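Local structure of Cap5O (3OJO) at residues Leu19-Lys32 / Ile55-Glu67. The protein probably oxidises UDP-N-acetyl-mannosamine with NAD as the hydride acceptor, a step in the biosynthesis of the Staphylococcus aureus capsular polysaccharide. Sequence-based numbering, arbitrary orientation.
With NAD (nicotinamide-adenine-dinucleotide), chain J.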
loop_
_atom_site.group_PDB
_atom_site.type_symbol
_atom_site.label_atom_id
_atom_site.label_comp_id
_atom_site.label_asym_id
_atom_site.label_seq_id
_atom_site.Cartn_x
_atom_site.Cartn_y
_atom_site.Cartn_z
ATOM N N LEU B 19 13.621 -16.859 -26.617
ATOM C CA LEU B 19 12.551 -16.590 -27.582
ATOM C C LEU B 19 11.150 -16.967 -27.111
ATOM O O LEU B 19 10.423 -17.680 -27.817
ATOM C CB LEU B 19 12.868 -17.228 -28.950
ATOM C CG LEU B 19 14.174 -16.816 -29.601
ATOM C CD1 LEU B 19 14.496 -17.738 -30.713
ATOM C CD2 LEU B 19 14.121 -15.400 -30.107
ATOM N N GLY B 20 10.779 -16.466 -25.939
ATOM C CA GLY B 20 9.441 -16.670 -25.390
ATOM C C GLY B 20 8.533 -15.502 -25.702
ATOM O O GLY B 20 8.677 -14.867 -26.753
ATOM N N TYR B 21 7.625 -15.194 -24.774
ATOM C CA TYR B 21 6.652 -14.099 -24.891
ATOM C C TYR B 21 7.257 -12.712 -25.005
ATOM O O TYR B 21 6.665 -11.838 -25.633
ATOM C CB TYR B 21 5.562 -14.194 -23.802
ATOM C CG TYR B 21 4.508 -15.211 -24.189
ATOM C CD1 TYR B 21 3.410 -14.845 -24.967
ATOM C CD2 TYR B 21 4.644 -16.555 -23.845
ATOM C CE1 TYR B 21 2.462 -15.785 -25.377
ATOM C CE2 TYR B 21 3.713 -17.511 -24.267
ATOM C CZ TYR B 21 2.618 -17.120 -25.024
ATOM O OH TYR B 21 1.690 -18.054 -25.433
ATOM N N ILE B 22 8.462 -12.536 -24.453
ATOM C CA ILE B 22 9.230 -11.290 -24.514
ATOM C C ILE B 22 10.175 -11.283 -25.746
ATOM O O ILE B 22 10.056 -10.398 -26.592
ATOM C CB ILE B 22 9.984 -11.050 -23.169
ATOM C CG1 ILE B 22 9.037 -10.794 -21.981
ATOM C CG2 ILE B 22 11.037 -9.981 -23.309
ATOM C CD1 ILE B 22 8.275 -9.461 -21.998
ATOM N N GLY B 23 11.079 -12.271 -25.821
ATOM C CA GLY B 23 12.109 -12.401 -26.848
ATOM C C GLY B 23 11.649 -12.564 -28.281
ATOM O O GLY B 23 12.188 -11.895 -29.160
ATOM N N LEU B 24 10.700 -13.481 -28.551
ATOM C CA LEU B 24 10.224 -13.706 -29.915
ATOM C C LEU B 24 9.579 -12.451 -30.534
ATOM O O LEU B 24 10.084 -12.018 -31.571
ATOM C CB LEU B 24 9.312 -14.947 -30.034
ATOM C CG LEU B 24 8.792 -15.281 -31.438
ATOM C CD1 LEU B 24 9.952 -15.596 -32.398
ATOM C CD2 LEU B 24 7.767 -16.399 -31.387
ATOM N N PRO B 25 8.552 -11.805 -29.922
ATOM C CA PRO B 25 8.008 -10.567 -30.513
ATOM C C PRO B 25 9.041 -9.451 -30.686
ATOM O O PRO B 25 8.999 -8.753 -31.701
ATOM C CB PRO B 25 6.913 -10.165 -29.523
ATOM C CG PRO B 25 6.509 -11.453 -28.884
ATOM C CD PRO B 25 7.814 -12.150 -28.691
ATOM N N THR B 26 9.987 -9.318 -29.725
ATOM C CA THR B 26 11.089 -8.347 -29.762
ATOM C C THR B 26 11.997 -8.614 -30.978
ATOM O O THR B 26 12.334 -7.665 -31.678
ATOM C CB THR B 26 11.838 -8.342 -28.414
ATOM O OG1 THR B 26 10.922 -7.967 -27.377
ATOM C CG2 THR B 26 13.064 -7.439 -28.405
ATOM N N SER B 27 12.403 -9.878 -31.215
ATOM C CA SER B 27 13.212 -10.255 -32.382
ATOM C C SER B 27 12.445 -9.893 -33.654
ATOM O O SER B 27 13.009 -9.286 -34.558
ATOM C CB SER B 27 13.461 -11.759 -32.391
ATOM O OG SER B 27 13.993 -12.187 -31.154
ATOM N N ILE B 28 11.143 -10.244 -33.693
ATOM C CA ILE B 28 10.256 -9.979 -34.821
ATOM C C ILE B 28 10.182 -8.463 -35.104
ATOM O O ILE B 28 10.288 -8.058 -36.256
ATOM C CB ILE B 28 8.869 -10.694 -34.623
ATOM C CG1 ILE B 28 9.005 -12.206 -34.884
ATOM C CG2 ILE B 28 7.745 -10.084 -35.496
ATOM C CD1 ILE B 28 7.805 -13.080 -34.384
ATOM N N MET B 29 10.071 -7.652 -34.044
ATOM C CA MET B 29 9.984 -6.202 -34.087
ATOM C C MET B 29 11.216 -5.492 -34.688
ATOM O O MET B 29 11.054 -4.633 -35.558
ATOM C CB MET B 29 9.640 -5.654 -32.704
ATOM C CG MET B 29 9.157 -4.224 -32.737
ATOM S SD MET B 29 7.856 -3.869 -33.960
ATOM C CE MET B 29 6.474 -4.040 -33.012
ATOM N N PHE B 30 12.434 -5.840 -34.234
ATOM C CA PHE B 30 13.658 -5.239 -34.759
ATOM C C PHE B 30 13.896 -5.634 -36.223
ATOM O O PHE B 30 14.319 -4.787 -37.016
ATOM C CB PHE B 30 14.864 -5.633 -33.909
ATOM C CG PHE B 30 15.007 -4.891 -32.600
ATOM C CD1 PHE B 30 15.581 -3.620 -32.558
ATOM C CD2 PHE B 30 14.668 -5.500 -31.397
ATOM C CE1 PHE B 30 15.786 -2.967 -31.334
ATOM C CE2 PHE B 30 14.879 -4.850 -30.180
ATOM C CZ PHE B 30 15.430 -3.587 -30.157
ATOM N N ALA B 31 13.597 -6.914 -36.575
ATOM C CA ALA B 31 13.728 -7.469 -37.923
ATOM C C ALA B 31 12.745 -6.811 -38.895
ATOM O O ALA B 31 13.078 -6.630 -40.067
ATOM C CB ALA B 31 13.526 -8.972 -37.894
ATOM N N LYS B 32 11.550 -6.431 -38.394
ATOM C CA LYS B 32 10.483 -5.732 -39.125
ATOM C C LYS B 32 10.974 -4.333 -39.557
ATOM O O LYS B 32 10.450 -3.767 -40.517
ATOM C CB LYS B 32 9.239 -5.597 -38.216
ATOM C CG LYS B 32 7.956 -5.194 -38.925
ATOM C CD LYS B 32 6.878 -4.750 -37.945
ATOM C CE LYS B 32 5.687 -4.132 -38.648
ATOM N NZ LYS B 32 4.782 -5.156 -39.236
ATOM N N ILE B 55 5.283 -19.694 -35.349
ATOM C CA ILE B 55 5.649 -19.042 -34.089
ATOM C C ILE B 55 5.484 -20.048 -32.946
ATOM O O ILE B 55 4.594 -20.897 -32.992
ATOM C CB ILE B 55 4.920 -17.698 -33.796
ATOM C CG1 ILE B 55 3.382 -17.806 -33.877
ATOM C CG2 ILE B 55 5.481 -16.568 -34.631
ATOM C CD1 ILE B 55 2.606 -16.601 -33.299
ATOM N N SER B 56 6.380 -19.969 -31.947
ATOM C CA SER B 56 6.400 -20.853 -30.787
ATOM C C SER B 56 5.487 -20.346 -29.650
ATOM O O SER B 56 5.341 -21.033 -28.641
ATOM C CB SER B 56 7.833 -21.020 -30.299
ATOM O OG SER B 56 8.402 -19.751 -30.019
ATOM N N ILE B 57 4.880 -19.157 -29.806
ATOM C CA ILE B 57 3.991 -18.548 -28.804
ATOM C C ILE B 57 2.581 -18.302 -29.385
ATOM O O ILE B 57 2.381 -18.350 -30.604
ATOM C CB ILE B 57 4.600 -17.271 -28.104
ATOM C CG1 ILE B 57 4.708 -16.056 -29.051
ATOM C CG2 ILE B 57 5.930 -17.566 -27.427
ATOM C CD1 ILE B 57 4.464 -14.736 -28.404
ATOM N N GLU B 58 1.616 -18.067 -28.498
ATOM C CA GLU B 58 0.231 -17.791 -28.839
ATOM C C GLU B 58 0.011 -16.274 -28.701
ATOM O O GLU B 58 -0.015 -15.733 -27.591
ATOM C CB GLU B 58 -0.717 -18.677 -27.977
ATOM C CG GLU B 58 -2.031 -18.083 -27.471
ATOM C CD GLU B 58 -3.285 -18.399 -28.268
ATOM O OE1 GLU B 58 -3.611 -19.600 -28.425
ATOM O OE2 GLU B 58 -3.975 -17.441 -28.689
ATOM N N GLU B 59 -0.018 -15.579 -29.851
ATOM C CA GLU B 59 -0.300 -14.160 -29.932
ATOM C C GLU B 59 -0.987 -13.869 -31.281
ATOM O O GLU B 59 -0.346 -14.028 -32.325
ATOM C CB GLU B 59 0.974 -13.304 -29.739
ATOM C CG GLU B 59 0.773 -11.804 -29.963
ATOM C CD GLU B 59 -0.040 -10.991 -28.968
ATOM O OE1 GLU B 59 -0.387 -11.508 -27.876
ATOM O OE2 GLU B 59 -0.283 -9.799 -29.272
ATOM N N PRO B 60 -2.267 -13.402 -31.272
ATOM C CA PRO B 60 -2.958 -13.064 -32.535
ATOM C C PRO B 60 -2.186 -12.088 -33.409
ATOM O O PRO B 60 -1.654 -11.093 -32.916
ATOM C CB PRO B 60 -4.219 -12.343 -32.076
ATOM C CG PRO B 60 -4.114 -12.159 -30.600
ATOM C CD PRO B 60 -3.153 -13.188 -30.112
ATOM N N GLY B 61 -2.191 -12.355 -34.694
ATOM C CA GLY B 61 -1.540 -11.510 -35.683
ATOM C C GLY B 61 -0.041 -11.634 -35.815
ATOM O O GLY B 61 0.516 -11.153 -36.802
ATOM N N LEU B 62 0.628 -12.291 -34.846
ATOM C CA LEU B 62 2.088 -12.423 -34.847
ATOM C C LEU B 62 2.604 -13.347 -35.934
ATOM O O LEU B 62 3.611 -13.021 -36.572
ATOM C CB LEU B 62 2.644 -12.787 -33.453
ATOM C CG LEU B 62 4.155 -12.578 -33.235
ATOM C CD1 LEU B 62 4.509 -11.098 -33.096
ATOM C CD2 LEU B 62 4.664 -13.367 -32.014
ATOM N N GLN B 63 1.903 -14.467 -36.176
ATOM C CA GLN B 63 2.246 -15.452 -37.219
ATOM C C GLN B 63 2.434 -14.781 -38.585
ATOM O O GLN B 63 3.396 -15.093 -39.290
ATOM C CB GLN B 63 1.156 -16.537 -37.298
ATOM C CG GLN B 63 1.397 -17.632 -38.335
ATOM C CD GLN B 63 2.640 -18.445 -38.082
ATOM O OE1 GLN B 63 3.610 -18.352 -38.831
ATOM N NE2 GLN B 63 2.629 -19.263 -37.031
ATOM N N GLU B 64 1.535 -13.820 -38.921
ATOM C CA GLU B 64 1.525 -13.020 -40.145
ATOM C C GLU B 64 2.774 -12.155 -40.242
ATOM O O GLU B 64 3.382 -12.082 -41.303
ATOM C CB GLU B 64 0.300 -12.105 -40.091
ATOM C CG GLU B 64 -0.226 -11.589 -41.418
ATOM C CD GLU B 64 -1.632 -11.023 -41.330
ATOM O OE1 GLU B 64 -2.354 -11.342 -40.354
ATOM O OE2 GLU B 64 -2.003 -10.240 -42.233
ATOM N N VAL B 65 3.155 -11.499 -39.131
ATOM C CA VAL B 65 4.331 -10.620 -39.041
ATOM C C VAL B 65 5.586 -11.465 -39.146
ATOM O O VAL B 65 6.503 -11.102 -39.892
ATOM C CB VAL B 65 4.327 -9.742 -37.762
ATOM C CG1 VAL B 65 5.367 -8.633 -37.864
ATOM C CG2 VAL B 65 2.948 -9.146 -37.501
ATOM N N TYR B 66 5.606 -12.619 -38.424
ATOM C CA TYR B 66 6.712 -13.573 -38.442
ATOM C C TYR B 66 6.971 -14.107 -39.856
ATOM O O TYR B 66 8.129 -14.235 -40.245
ATOM C CB TYR B 66 6.429 -14.746 -37.487
ATOM C CG TYR B 66 7.539 -15.778 -37.462
ATOM C CD1 TYR B 66 8.832 -15.430 -37.083
ATOM C CD2 TYR B 66 7.309 -17.084 -37.875
ATOM C CE1 TYR B 66 9.861 -16.360 -37.096
ATOM C CE2 TYR B 66 8.336 -18.025 -37.893
ATOM C CZ TYR B 66 9.610 -17.658 -37.500
ATOM O OH TYR B 66 10.622 -18.576 -37.485
ATOM N N GLU B 67 5.896 -14.418 -40.612
ATOM C CA GLU B 67 5.967 -14.903 -41.996
ATOM C C GLU B 67 6.655 -13.899 -42.919
ATOM O O GLU B 67 7.488 -14.316 -43.718
ATOM C CB GLU B 67 4.580 -15.272 -42.532
ATOM C CG GLU B 67 4.113 -16.657 -42.108
ATOM C CD GLU B 67 2.653 -16.999 -42.324
ATOM O OE1 GLU B 67 1.883 -16.133 -42.798
ATOM O OE2 GLU B 67 2.280 -18.152 -42.015
HETATM P PA NAD J . 9.241 -17.562 -21.522
HETATM O O1A NAD J . 9.344 -18.773 -20.680
HETATM O O2A NAD J . 7.982 -17.537 -22.295
HETATM O O5B NAD J . 10.498 -17.526 -22.524
HETATM C C5B NAD J . 11.800 -17.821 -22.093
HETATM C C4B NAD J . 12.508 -18.510 -23.235
HETATM O O4B NAD J . 13.904 -18.404 -23.049
HETATM C C3B NAD J . 12.156 -19.999 -23.351
HETATM O O3B NAD J . 11.878 -20.310 -24.712
HETATM C C2B NAD J . 13.461 -20.682 -22.959
HETATM O O2B NAD J . 13.660 -21.930 -23.591
HETATM C C1B NAD J . 14.502 -19.654 -23.366
HETATM N N9A NAD J . 15.749 -19.832 -22.607
HETATM C C8A NAD J . 15.851 -20.158 -21.272
HETATM N N7A NAD J . 17.153 -20.118 -20.913
HETATM C C5A NAD J . 17.877 -19.777 -22.008
HETATM C C6A NAD J . 19.250 -19.615 -22.202
HETATM N N6A NAD J . 20.070 -19.805 -21.163
HETATM N N1A NAD J . 19.722 -19.252 -23.460
HETATM C C2A NAD J . 18.841 -19.040 -24.509
HETATM N N3A NAD J . 17.484 -19.207 -24.311
HETATM C C4A NAD J . 17.010 -19.569 -23.081
HETATM O O3 NAD J . 9.418 -16.261 -20.574
HETATM P PN NAD J . 8.901 -14.793 -20.967
HETATM O O1N NAD J . 7.459 -14.718 -20.621
HETATM O O2N NAD J . 9.365 -14.452 -22.335
HETATM O O5D NAD J . 9.648 -13.871 -19.915
HETATM C C5D NAD J . 11.011 -14.041 -19.621
HETATM C C4D NAD J . 11.334 -13.171 -18.411
HETATM O O4D NAD J . 11.076 -11.806 -18.704
HETATM C C3D NAD J . 10.445 -13.434 -17.196
HETATM O O3D NAD J . 10.719 -14.611 -16.458
HETATM C C2D NAD J . 10.710 -12.175 -16.409
HETATM O O2D NAD J . 12.044 -12.191 -15.972
HETATM C C1D NAD J . 10.668 -11.136 -17.519
HETATM N N1N NAD J . 9.283 -10.614 -17.575
HETATM C C2N NAD J . 8.341 -11.120 -18.442
HETATM C C3N NAD J . 7.034 -10.608 -18.427
HETATM C C7N NAD J . 6.127 -10.809 -19.609
HETATM O O7N NAD J . 5.407 -9.687 -20.082
HETATM N N7N NAD J . 6.002 -12.023 -20.160
HETATM C C4N NAD J . 6.688 -9.611 -17.504
HETATM C C5N NAD J . 7.635 -9.129 -16.601
HETATM C C6N NAD J . 8.926 -9.659 -16.645
HETATM O O HOH W 1 8.585 -19.727 -27.226
#
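Ile57 lies over one face of the Tyr21 ring: its CB sits 3.8 Å from the ring centroid in a CH-pi contact, offset toward the rim. CG1 of Ile57 stands between the backbone N and the carbonyl carbon (chi1 70°), and from there CD1 meets Tyr21 CD1 and Pro25 CG, while CG2 rests against the backbone of Gly20. The phenol is also fixed at its end, where Glu58 N donates to Tyr21 OH over 3.1 Å in a fairly straight bond (161° at the hydrogen). Glu58 O and the NAD phosphate oxygen O2A both lie at the edge of the same ring, near its plane. A water joins the two loops nearby, donating to Leu19 O at 2.8 Å and hydrogen-bonded to Ser56 OG.

Beyond the loops, helix 23-32 packs on helix 62-67 at 46°, the axes 10.1 Å apart. Leu24 CD2 touches Ile55 CB, Ser56 OG and Ile57 CG1. One turn on, Ile28 divides its branches: Ile28 CD1 touches Leu62 CG and lies 3.7 Å from Tyr66 CD1, oblique to the ring, whereas Ile28 CG2, anti to the backbone N, meets Val65 CG1 at 3.7 Å. Tyr66 OH is hydrogen-bonded to Leu50 O, and Leu75 of strand 75-78 touches both Ile28 and Tyr66.

Gly20 and Gly23 belong to what is very probably the GxGxxG turn of the Rossmann fold. Here Ile22 N donates to NAD O2N over 3.0 Å, and Tyr21 N gives a weak hydrogen bond to NAD O2A. The apolar helix packing thus runs into a polar edge beside the pyrophosphate, where the CH-pi contact from Ile57 and the bond from Glu58 N to the hydroxyl together would restrict the Tyr21 ring, consistent with a phosphate-binding turn steadied from the 55-67 side.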